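PDB 4QHR: alanine racemase from Acinetobacter baumannii, which belongs to the alanine racemase family, whose chains pair an N-terminal TIM-barrel domain with a C-terminal domain rich in beta strands. Local coordinates for residues W107-K112 and E150-V155; R10-Y15 and K231-F236; V122-N127 and E142-L147. All blocks are in the same frame, centred on the assembly; numbering follows the deposited sequence.

Interaction 1 (W107-K112 and E150-V155); sequences WLIKHK and EGFTCV
Between Leu-108 and Lys-112, which both meet the ring of Phe-152, Trp-107 O is gripped twice by one residue, His-111. The backbone N and the ND1 of His-111 reach this oxygen from opposite faces of the carbonyl plane. The bond from His-111 ND1 to Trp-107 O is 2.9 Å long, nearly straight at the hydrogen (167°), and lies close to the imidazole plane. His-111 is the first residue past helix 102-110 and the N-cap of helix 112-117, which puts the double grip at the joint between them. In the other segment, helix 139-149 closes in a Schellman motif at Gly-151, and Phe-152 follows. Leu-108 and Phe-152 meet tip to tip, with Leu-108 CD2 over one ring face, 4.2 Å from the centroid. Lys-112 CB comes obliquely to Phe-152 CZ at 3.5 Å, while Ile-109 CD1 touches both Phe-152 CE2 and Glu-150 CG. Val-122 and Leu-147 also pack against Phe-152. Glu-150, its chain bent at chi2 (-70°), crosses the lysine chain at about a right angle, and Lys-112 NZ makes a salt bridge to Glu-150 OE1. The modelled length is implausibly short and therefore doubtful. What stands without it is that Lys-112 lays its CB against a buried ring and has its polar end near the Glu-150 carboxylate, where the opposite charges would be expected to attract.

Interaction 2 (R10-Y15 and K231-F236); sequences RQALQY and KPVMTF
Ala-12 and Leu-13 press against Val-233 where helix 10-23, in the TIM-barrel part of the chain, meets the lead-in to strand 234-246 of the C-terminal beta domain. The tight part is mostly apolar. Ala-12 CB, facing the other segment, sits 3.7 Å from Lys-231 CB and 4.0 Å from Val-233 CG2, and it brings the two backbones close, with Ala-12 CA and Lys-231 CA 5.3 Å apart. Leu-13 crosses Val-233 at about a right angle, its CG resting 3.7 Å from Val-233 CG1, and its CD2 touches both methyls of the valine. Ile-8 of strand 4-8 also packs on Val-233, and the backbone of Val-233 bonds with those of Asp-9 and Tyr-215. The other end is looser and faces solvent: Lys-231 is exposed and Tyr-15 partly so, and what joins them is a single long side chain laid over a ring. For Tyr-15, chi1 of -177° sets CG anti to the backbone N, and chi2 of -86° turns the ring so that one face meets Lys-231, whose chain is extended beyond CG. The Tyr-15 hydroxyl is engaged by Asp-229 OD1. Across the ring face the lysine makes both a CH-pi and a cation-pi contact: Lys-231 CE stands 3.6 Å above the ring centre of Tyr-15, and Lys-231 NZ, displaced toward CD2, is 3.9 Å from the same centroid.

Interaction 3 (V122-N127 and E142-L147); sequences VWVKLN and EVIKTL
Val-124 holds CG1 anti to its backbone N (chi1 -178°), which leaves CG2 beside that N, and the two methyls form a fork turned to the helix; Leu-147, with CG beside its own N and CD1 carried on by chi2 of 167°, answers from the other segment. The two side chains reach toward each other tip to tip, and Val-124 CG2 meets Leu-147 CD1 at 3.6 Å, the closest approach in the contact. The second prong, Val-124 CG1, lies 3.9 Å from Ile-144 CG1 and 4.1 Å from Val-143 CG1, in both cases with the side chains at a slant. Ile-144 is touched at CG1, which also lies near Val-124 CB. Val-143, Ile-144 and Leu-147, about a turn of helix, all meet this one valine. Two residues back on the strand, Val-122 CG1 makes a lighter contact with Leu-147 CD1, at 4.2 Å, so that one methyl of the leucine serves both valines.

No hydrogen bond links the two segments, and all five touching residues are buried; the interface is branched hydrocarbon throughout. The packing continues around it: Phe-105 and Leu-108 of helix 102-110 touch Leu-147, Ile-99 of the next strand touches both Val-122 and Leu-147, and Ile-144 leans on Leu-156. Within the helix, Thr-146 N and Thr-146 OG1 both bond to Glu-142 O, from opposite faces of its carbonyl plane. Strand 122-125 and helix segment 142-147 run nearly antiparallel, at 165°, with their axes 10.0 Å apart at closest approach. That is the geometry of a beta-alpha-beta crossover: strand 122-125, helix 139-149 and strand 154-157 form one such unit of the TIM barrel, its helix packed on the outside of the parallel strands.

Overall arrangement
Interactions 1 and 3 are neighbours, their centres 10 Å apart, and reach the same parallel sheet through its adjoining strands 154-157 and 122-125. Val-155 N bonds to Val-122 O and Val-155 O to Val-124 N, both probable hydrogen bonds of 2.8 Å, while Leu-108 packs on Val-122. Interaction 2 lies well away, its centre 38 Å from interaction 1 and 36 Å from interaction 3, which is on the opposite side of the chain's centre; it joins barrel to beta domain, and its sequence span encloses both others. Lys-34, modified with pyridoxal phosphate, follows strand 28-32 of the same sheet, with three strands between that one and 122-125, and belongs to none of the contacts.

Interaction 1 (W107-K112 and E150-V155)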
loop_
_atom_site.group_PDB
_atom_site.type_symbol
_atom_site.label_atom_id
_atom_site.label_comp_id
_atom_site.label_asym_id
_atom_site.label_seq_id
_atom_site.Cartn_x
_atom_site.Cartn_y
_atom_site.Cartn_z
ATOM N N TRP A 107 -24.494 -3.633 -25.204
ATOM C CA TRP A 107 -25.244 -2.990 -24.108
ATOM C C TRP A 107 -25.586 -1.514 -24.380
ATOM O O TRP A 107 -26.665 -1.026 -24.007
ATOM C CB TRP A 107 -24.471 -3.079 -22.811
ATOM C CG TRP A 107 -24.209 -4.480 -22.335
ATOM C CD1 TRP A 107 -24.912 -5.614 -22.635
ATOM C CD2 TRP A 107 -23.149 -4.887 -21.437
ATOM N NE1 TRP A 107 -24.341 -6.706 -22.005
ATOM C CE2 TRP A 107 -23.274 -6.280 -21.249
ATOM C CE3 TRP A 107 -22.116 -4.201 -20.774
ATOM C CZ2 TRP A 107 -22.407 -6.997 -20.424
ATOM C CZ3 TRP A 107 -21.251 -4.922 -19.961
ATOM C CH2 TRP A 107 -21.417 -6.302 -19.791
ATOM N N LEU A 108 -24.659 -0.803 -25.006
ATOM C CA LEU A 108 -24.829 0.620 -25.300
ATOM C C LEU A 108 -25.938 0.822 -26.323
ATOM O O LEU A 108 -26.811 1.687 -26.166
ATOM C CB LEU A 108 -23.536 1.203 -25.846
ATOM C CG LEU A 108 -23.664 2.671 -26.222
ATOM C CD1 LEU A 108 -23.870 3.574 -24.982
ATOM C CD2 LEU A 108 -22.451 3.074 -26.979
ATOM N N ILE A 109 -25.910 0.053 -27.395
ATOM C CA ILE A 109 -27.006 0.128 -28.401
ATOM C C ILE A 109 -28.346 -0.189 -27.766
ATOM O O ILE A 109 -29.338 0.483 -28.011
ATOM C CB ILE A 109 -26.778 -0.874 -29.554
ATOM C CG1 ILE A 109 -25.566 -0.484 -30.379
ATOM C CG2 ILE A 109 -28.057 -1.023 -30.423
ATOM C CD1 ILE A 109 -25.625 0.855 -31.040
ATOM N N LYS A 110 -28.361 -1.211 -26.942
ATOM C CA LYS A 110 -29.525 -1.538 -26.164
ATOM C C LYS A 110 -30.086 -0.342 -25.418
ATOM O O LYS A 110 -31.304 -0.197 -25.386
ATOM C CB LYS A 110 -29.230 -2.674 -25.196
ATOM C CG LYS A 110 -30.429 -3.184 -24.404
ATOM C CD LYS A 110 -30.428 -4.713 -24.245
ATOM C CE LYS A 110 -31.589 -5.191 -23.360
ATOM N NZ LYS A 110 -31.325 -5.030 -21.896
ATOM N N HIS A 111 -29.227 0.492 -24.810
ATOM C CA HIS A 111 -29.660 1.683 -24.069
ATOM C C HIS A 111 -29.466 3.002 -24.835
ATOM O O HIS A 111 -29.399 4.060 -24.234
ATOM C CB HIS A 111 -28.924 1.773 -22.728
ATOM C CG HIS A 111 -29.220 0.628 -21.820
ATOM N ND1 HIS A 111 -28.532 -0.561 -21.892
ATOM C CD2 HIS A 111 -30.160 0.467 -20.864
ATOM C CE1 HIS A 111 -29.019 -1.403 -20.997
ATOM N NE2 HIS A 111 -30.000 -0.800 -20.355
ATOM N N LYS A 112 -29.467 2.947 -26.153
ATOM C CA LYS A 112 -29.093 4.111 -26.944
ATOM C C LYS A 112 -30.000 5.333 -26.756
ATOM O O LYS A 112 -29.516 6.443 -26.664
ATOM C CB LYS A 112 -28.977 3.733 -28.421
ATOM C CG LYS A 112 -30.290 3.609 -29.159
ATOM C CD LYS A 112 -30.038 3.193 -30.587
ATOM C CE LYS A 112 -31.321 2.830 -31.318
ATOM N NZ LYS A 112 -31.035 1.677 -32.240
ATOM N N GLU A 150 -26.432 5.265 -35.677
ATOM C CA GLU A 150 -27.411 5.133 -34.584
ATOM C C GLU A 150 -27.716 6.407 -33.807
ATOM O O GLU A 150 -28.566 6.380 -32.964
ATOM C CB GLU A 150 -26.967 4.026 -33.601
ATOM C CG GLU A 150 -26.994 2.621 -34.179
ATOM C CD GLU A 150 -28.406 2.113 -34.426
ATOM O OE1 GLU A 150 -29.370 2.646 -33.816
ATOM O OE2 GLU A 150 -28.553 1.214 -35.270
ATOM N N GLY A 151 -27.020 7.509 -34.080
ATOM C CA GLY A 151 -27.282 8.806 -33.465
ATOM C C GLY A 151 -26.295 9.246 -32.378
ATOM O O GLY A 151 -26.495 10.306 -31.750
ATOM N N PHE A 152 -25.214 8.495 -32.189
ATOM C CA PHE A 152 -24.223 8.814 -31.176
ATOM C C PHE A 152 -23.198 9.841 -31.642
ATOM O O PHE A 152 -22.820 9.898 -32.811
ATOM C CB PHE A 152 -23.440 7.583 -30.715
ATOM C CG PHE A 152 -24.227 6.588 -29.921
ATOM C CD1 PHE A 152 -24.330 6.695 -28.523
ATOM C CD2 PHE A 152 -24.851 5.545 -30.530
ATOM C CE1 PHE A 152 -25.034 5.747 -27.784
ATOM C CE2 PHE A 152 -25.547 4.588 -29.786
ATOM C CZ PHE A 152 -25.650 4.713 -28.417
ATOM N N THR A 153 -22.704 10.611 -30.681
ATOM C CA THR A 153 -21.527 11.435 -30.879
ATOM C C THR A 153 -20.392 10.664 -30.228
ATOM O O THR A 153 -20.459 10.301 -29.021
ATOM C CB THR A 153 -21.671 12.829 -30.249
ATOM O OG1 THR A 153 -22.703 13.563 -30.940
ATOM C CG2 THR A 153 -20.361 13.627 -30.294
ATOM N N CYS A 154 -19.372 10.409 -31.027
ATOM C CA CYS A 154 -18.233 9.571 -30.635
ATOM C C CYS A 154 -16.976 10.358 -30.300
ATOM O O CYS A 154 -16.765 11.505 -30.783
ATOM C CB CYS A 154 -17.847 8.639 -31.793
ATOM S SG CYS A 154 -19.088 7.451 -32.215
ATOM N N VAL A 155 -16.108 9.754 -29.496
ATOM C CA VAL A 155 -14.749 10.263 -29.313
ATOM C C VAL A 155 -13.809 9.114 -29.590
ATOM O O VAL A 155 -13.897 8.116 -28.910
ATOM C CB VAL A 155 -14.490 10.767 -27.882
ATOM C CG1 VAL A 155 -13.061 11.247 -27.745
ATOM C CG2 VAL A 155 -15.476 11.835 -27.503
#

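Interaction 2 (R10-Y15 and K231-F236)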
loop_
_atom_site.group_PDB
_atom_site.type_symbol
_atom_site.label_atom_id
_atom_site.label_comp_id
_atom_site.label_asym_id
_atom_site.label_seq_id
_atom_site.Cartn_x
_atom_site.Cartn_y
_atom_site.Cartn_z
ATOM N N ARG A 10 -3.414 21.839 -2.175
ATOM C CA ARG A 10 -4.478 22.219 -3.167
ATOM C C ARG A 10 -3.953 23.240 -4.169
ATOM O O ARG A 10 -4.280 23.222 -5.331
ATOM C CB ARG A 10 -5.736 22.797 -2.459
ATOM N N GLN A 11 -3.081 24.117 -3.742
ATOM C CA GLN A 11 -2.540 25.124 -4.682
ATOM C C GLN A 11 -1.613 24.485 -5.734
ATOM O O GLN A 11 -1.556 24.917 -6.874
ATOM C CB GLN A 11 -1.809 26.241 -3.953
ATOM C CG GLN A 11 -2.720 27.025 -2.972
ATOM C CD GLN A 11 -3.219 26.200 -1.763
ATOM O OE1 GLN A 11 -2.530 25.268 -1.264
ATOM N NE2 GLN A 11 -4.435 26.518 -1.294
ATOM N N ALA A 12 -0.863 23.474 -5.322
ATOM C CA ALA A 12 -0.019 22.770 -6.259
ATOM C C ALA A 12 -0.874 22.054 -7.275
ATOM O O ALA A 12 -0.544 22.056 -8.446
ATOM C CB ALA A 12 0.885 21.805 -5.499
ATOM N N LEU A 13 -1.949 21.385 -6.842
ATOM C CA LEU A 13 -2.873 20.764 -7.799
ATOM C C LEU A 13 -3.390 21.773 -8.825
ATOM O O LEU A 13 -3.441 21.460 -10.009
ATOM C CB LEU A 13 -4.100 20.148 -7.128
ATOM C CG LEU A 13 -3.882 18.852 -6.392
ATOM C CD1 LEU A 13 -4.997 18.619 -5.382
ATOM C CD2 LEU A 13 -3.844 17.704 -7.389
ATOM N N GLN A 14 -3.782 22.964 -8.359
ATOM C CA GLN A 14 -4.290 24.001 -9.280
ATOM C C GLN A 14 -3.211 24.415 -10.237
ATOM O O GLN A 14 -3.441 24.653 -11.402
ATOM C CB GLN A 14 -4.784 25.259 -8.554
ATOM C CG GLN A 14 -5.943 24.994 -7.643
ATOM C CD GLN A 14 -6.392 26.222 -6.867
ATOM O OE1 GLN A 14 -5.594 26.962 -6.301
ATOM N NE2 GLN A 14 -7.692 26.420 -6.818
ATOM N N TYR A 15 -2.017 24.539 -9.727
ATOM C CA TYR A 15 -0.895 24.966 -10.555
ATOM C C TYR A 15 -0.584 23.961 -11.697
ATOM O O TYR A 15 -0.304 24.340 -12.834
ATOM C CB TYR A 15 0.334 25.140 -9.648
ATOM C CG TYR A 15 1.537 25.643 -10.338
ATOM C CD1 TYR A 15 2.421 24.767 -10.981
ATOM C CD2 TYR A 15 1.814 27.005 -10.367
ATOM C CE1 TYR A 15 3.547 25.256 -11.625
ATOM C CE2 TYR A 15 2.941 27.481 -10.993
ATOM C CZ TYR A 15 3.797 26.611 -11.618
ATOM O OH TYR A 15 4.916 27.093 -12.240
ATOM N N LYS A 231 4.562 21.076 -9.492
ATOM C CA LYS A 231 4.673 21.179 -8.044
ATOM C C LYS A 231 4.198 19.907 -7.323
ATOM O O LYS A 231 3.020 19.552 -7.426
ATOM C CB LYS A 231 3.837 22.360 -7.578
ATOM C CG LYS A 231 4.542 23.654 -7.923
ATOM C CD LYS A 231 3.766 24.847 -7.491
ATOM C CE LYS A 231 4.568 26.060 -7.970
ATOM N NZ LYS A 231 3.786 27.189 -7.451
ATOM N N PRO A 232 5.106 19.232 -6.582
ATOM C CA PRO A 232 4.652 18.044 -5.821
ATOM C C PRO A 232 3.431 18.374 -4.976
ATOM O O PRO A 232 3.412 19.391 -4.251
ATOM C CB PRO A 232 5.867 17.702 -4.951
ATOM C CG PRO A 232 7.034 18.193 -5.736
ATOM C CD PRO A 232 6.562 19.414 -6.492
ATOM N N VAL A 233 2.425 17.519 -5.031
ATOM C CA VAL A 233 1.203 17.761 -4.293
ATOM C C VAL A 233 1.260 17.089 -2.899
ATOM O O VAL A 233 0.843 17.678 -1.871
ATOM C CB VAL A 233 0.018 17.261 -5.116
ATOM C CG1 VAL A 233 -1.285 17.257 -4.296
ATOM C CG2 VAL A 233 -0.147 18.069 -6.380
ATOM N N MET A 234 1.738 15.852 -2.850
ATOM C CA MET A 234 1.779 15.095 -1.621
ATOM C C MET A 234 3.117 15.243 -0.887
ATOM O O MET A 234 4.177 15.017 -1.488
ATOM C CB MET A 234 1.573 13.585 -1.892
ATOM C CG MET A 234 1.501 12.751 -0.640
ATOM S SD MET A 234 1.380 10.956 -0.778
ATOM C CE MET A 234 -0.092 10.751 -1.796
ATOM N N THR A 235 3.026 15.556 0.404
ATOM C CA THR A 235 4.141 15.346 1.334
ATOM C C THR A 235 3.794 14.244 2.333
ATOM O O THR A 235 2.719 14.284 3.006
ATOM C CB THR A 235 4.500 16.642 2.050
ATOM O OG1 THR A 235 4.692 17.644 1.056
ATOM C CG2 THR A 235 5.826 16.467 2.799
ATOM N N PHE A 236 4.685 13.265 2.473
ATOM C CA PHE A 236 4.456 12.105 3.355
ATOM C C PHE A 236 5.491 12.261 4.480
ATOM O O PHE A 236 6.700 12.219 4.231
ATOM C CB PHE A 236 4.649 10.823 2.530
ATOM C CG PHE A 236 4.360 9.505 3.249
ATOM C CD1 PHE A 236 3.477 9.388 4.341
ATOM C CD2 PHE A 236 4.940 8.353 2.771
ATOM C CE1 PHE A 236 3.243 8.137 4.929
ATOM C CE2 PHE A 236 4.727 7.121 3.354
ATOM C CZ PHE A 236 3.889 7.013 4.436
#

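Interaction 3 (V122-N127 and E142-L147)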
loop_
_atom_site.group_PDB
_atom_site.type_symbol
_atom_site.label_atom_id
_atom_site.label_comp_id
_atom_site.label_asym_id
_atom_site.label_seq_id
_atom_site.Cartn_x
_atom_site.Cartn_y
_atom_site.Cartn_z
ATOM N N VAL A 122 -19.941 8.782 -26.540
ATOM C CA VAL A 122 -19.388 7.460 -26.312
ATOM C C VAL A 122 -17.930 7.540 -26.741
ATOM O O VAL A 122 -17.615 8.076 -27.836
ATOM C CB VAL A 122 -20.174 6.356 -27.036
ATOM C CG1 VAL A 122 -20.401 6.693 -28.464
ATOM C CG2 VAL A 122 -19.460 5.005 -26.929
ATOM N N TRP A 123 -17.052 7.068 -25.874
ATOM C CA TRP A 123 -15.618 7.052 -26.134
ATOM C C TRP A 123 -15.239 5.672 -26.698
ATOM O O TRP A 123 -15.445 4.665 -26.049
ATOM C CB TRP A 123 -14.819 7.414 -24.876
ATOM C CG TRP A 123 -15.088 8.787 -24.371
ATOM C CD1 TRP A 123 -16.303 9.284 -23.965
ATOM C CD2 TRP A 123 -14.140 9.823 -24.143
ATOM N NE1 TRP A 123 -16.159 10.587 -23.553
ATOM C CE2 TRP A 123 -14.843 10.934 -23.633
ATOM C CE3 TRP A 123 -12.753 9.922 -24.326
ATOM C CZ2 TRP A 123 -14.213 12.137 -23.318
ATOM C CZ3 TRP A 123 -12.119 11.088 -24.031
ATOM C CH2 TRP A 123 -12.834 12.195 -23.508
ATOM N N VAL A 124 -14.753 5.629 -27.930
ATOM C CA VAL A 124 -14.506 4.347 -28.608
ATOM C C VAL A 124 -13.016 4.128 -28.591
ATOM O O VAL A 124 -12.249 4.869 -29.232
ATOM C CB VAL A 124 -15.069 4.333 -30.036
ATOM C CG1 VAL A 124 -14.840 2.976 -30.661
ATOM C CG2 VAL A 124 -16.558 4.692 -30.040
ATOM N N LYS A 125 -12.602 3.091 -27.871
ATOM C CA LYS A 125 -11.195 2.838 -27.558
ATOM C C LYS A 125 -10.555 1.966 -28.650
ATOM O O LYS A 125 -11.050 0.922 -28.974
ATOM C CB LYS A 125 -11.103 2.168 -26.174
ATOM C CG LYS A 125 -9.735 1.645 -25.667
ATOM C CD LYS A 125 -8.639 2.691 -25.551
ATOM C CE LYS A 125 -7.558 2.342 -24.488
ATOM N NZ LYS A 125 -6.521 1.417 -25.005
ATOM N N LEU A 126 -9.429 2.437 -29.158
ATOM C CA LEU A 126 -8.603 1.727 -30.099
ATOM C C LEU A 126 -7.510 0.954 -29.389
ATOM O O LEU A 126 -6.795 1.483 -28.524
ATOM C CB LEU A 126 -7.902 2.736 -31.002
ATOM C CG LEU A 126 -6.906 2.267 -32.086
ATOM C CD1 LEU A 126 -7.611 1.455 -33.163
ATOM C CD2 LEU A 126 -6.179 3.452 -32.687
ATOM N N ASN A 127 -7.367 -0.293 -29.792
ATOM C CA ASN A 127 -6.169 -1.075 -29.469
ATOM C C ASN A 127 -5.276 -0.951 -30.692
ATOM O O ASN A 127 -5.552 -1.574 -31.750
ATOM C CB ASN A 127 -6.538 -2.526 -29.232
ATOM C CG ASN A 127 -5.331 -3.450 -29.164
ATOM O OD1 ASN A 127 -4.151 -3.033 -29.099
ATOM N ND2 ASN A 127 -5.625 -4.708 -29.140
ATOM N N GLU A 142 -15.995 0.059 -38.282
ATOM C CA GLU A 142 -17.378 -0.336 -38.420
ATOM C C GLU A 142 -18.160 0.019 -37.193
ATOM O O GLU A 142 -19.302 0.418 -37.313
ATOM C CB GLU A 142 -17.479 -1.833 -38.747
ATOM C CG GLU A 142 -16.669 -2.174 -40.013
ATOM C CD GLU A 142 -17.084 -1.284 -41.190
ATOM O OE1 GLU A 142 -18.300 -1.363 -41.525
ATOM O OE2 GLU A 142 -16.250 -0.511 -41.764
ATOM N N VAL A 143 -17.532 -0.131 -36.015
ATOM C CA VAL A 143 -18.157 0.220 -34.736
ATOM C C VAL A 143 -18.505 1.698 -34.780
ATOM O O VAL A 143 -19.608 2.063 -34.553
ATOM C CB VAL A 143 -17.224 -0.087 -33.543
ATOM C CG1 VAL A 143 -17.741 0.519 -32.240
ATOM C CG2 VAL A 143 -17.053 -1.595 -33.385
ATOM N N ILE A 144 -17.535 2.533 -35.080
ATOM C CA ILE A 144 -17.777 3.988 -35.152
ATOM C C ILE A 144 -18.857 4.355 -36.187
ATOM O O ILE A 144 -19.805 5.076 -35.858
ATOM C CB ILE A 144 -16.472 4.713 -35.378
ATOM C CG1 ILE A 144 -15.617 4.575 -34.103
ATOM C CG2 ILE A 144 -16.703 6.190 -35.692
ATOM C CD1 ILE A 144 -14.217 5.080 -34.246
ATOM N N LYS A 145 -18.740 3.813 -37.388
ATOM C CA LYS A 145 -19.768 4.024 -38.410
ATOM C C LYS A 145 -21.135 3.674 -37.902
ATOM O O LYS A 145 -22.056 4.460 -38.088
ATOM C CB LYS A 145 -19.415 3.320 -39.713
ATOM C CG LYS A 145 -18.234 4.028 -40.351
ATOM C CD LYS A 145 -17.965 3.685 -41.805
ATOM C CE LYS A 145 -16.745 4.501 -42.254
ATOM N NZ LYS A 145 -16.636 4.472 -43.736
ATOM N N THR A 146 -21.272 2.540 -37.214
ATOM C CA THR A 146 -22.552 2.132 -36.705
ATOM C C THR A 146 -23.085 3.045 -35.605
ATOM O O THR A 146 -24.270 3.402 -35.591
ATOM C CB THR A 146 -22.481 0.664 -36.239
ATOM O OG1 THR A 146 -22.049 -0.139 -37.329
ATOM C CG2 THR A 146 -23.825 0.164 -35.827
ATOM N N LEU A 147 -22.211 3.448 -34.693
ATOM C CA LEU A 147 -22.640 4.326 -33.616
ATOM C C LEU A 147 -23.104 5.660 -34.164
ATOM O O LEU A 147 -24.153 6.210 -33.727
ATOM C CB LEU A 147 -21.487 4.549 -32.616
ATOM C CG LEU A 147 -21.152 3.315 -31.793
ATOM C CD1 LEU A 147 -19.814 3.483 -31.073
ATOM C CD2 LEU A 147 -22.257 3.032 -30.811
#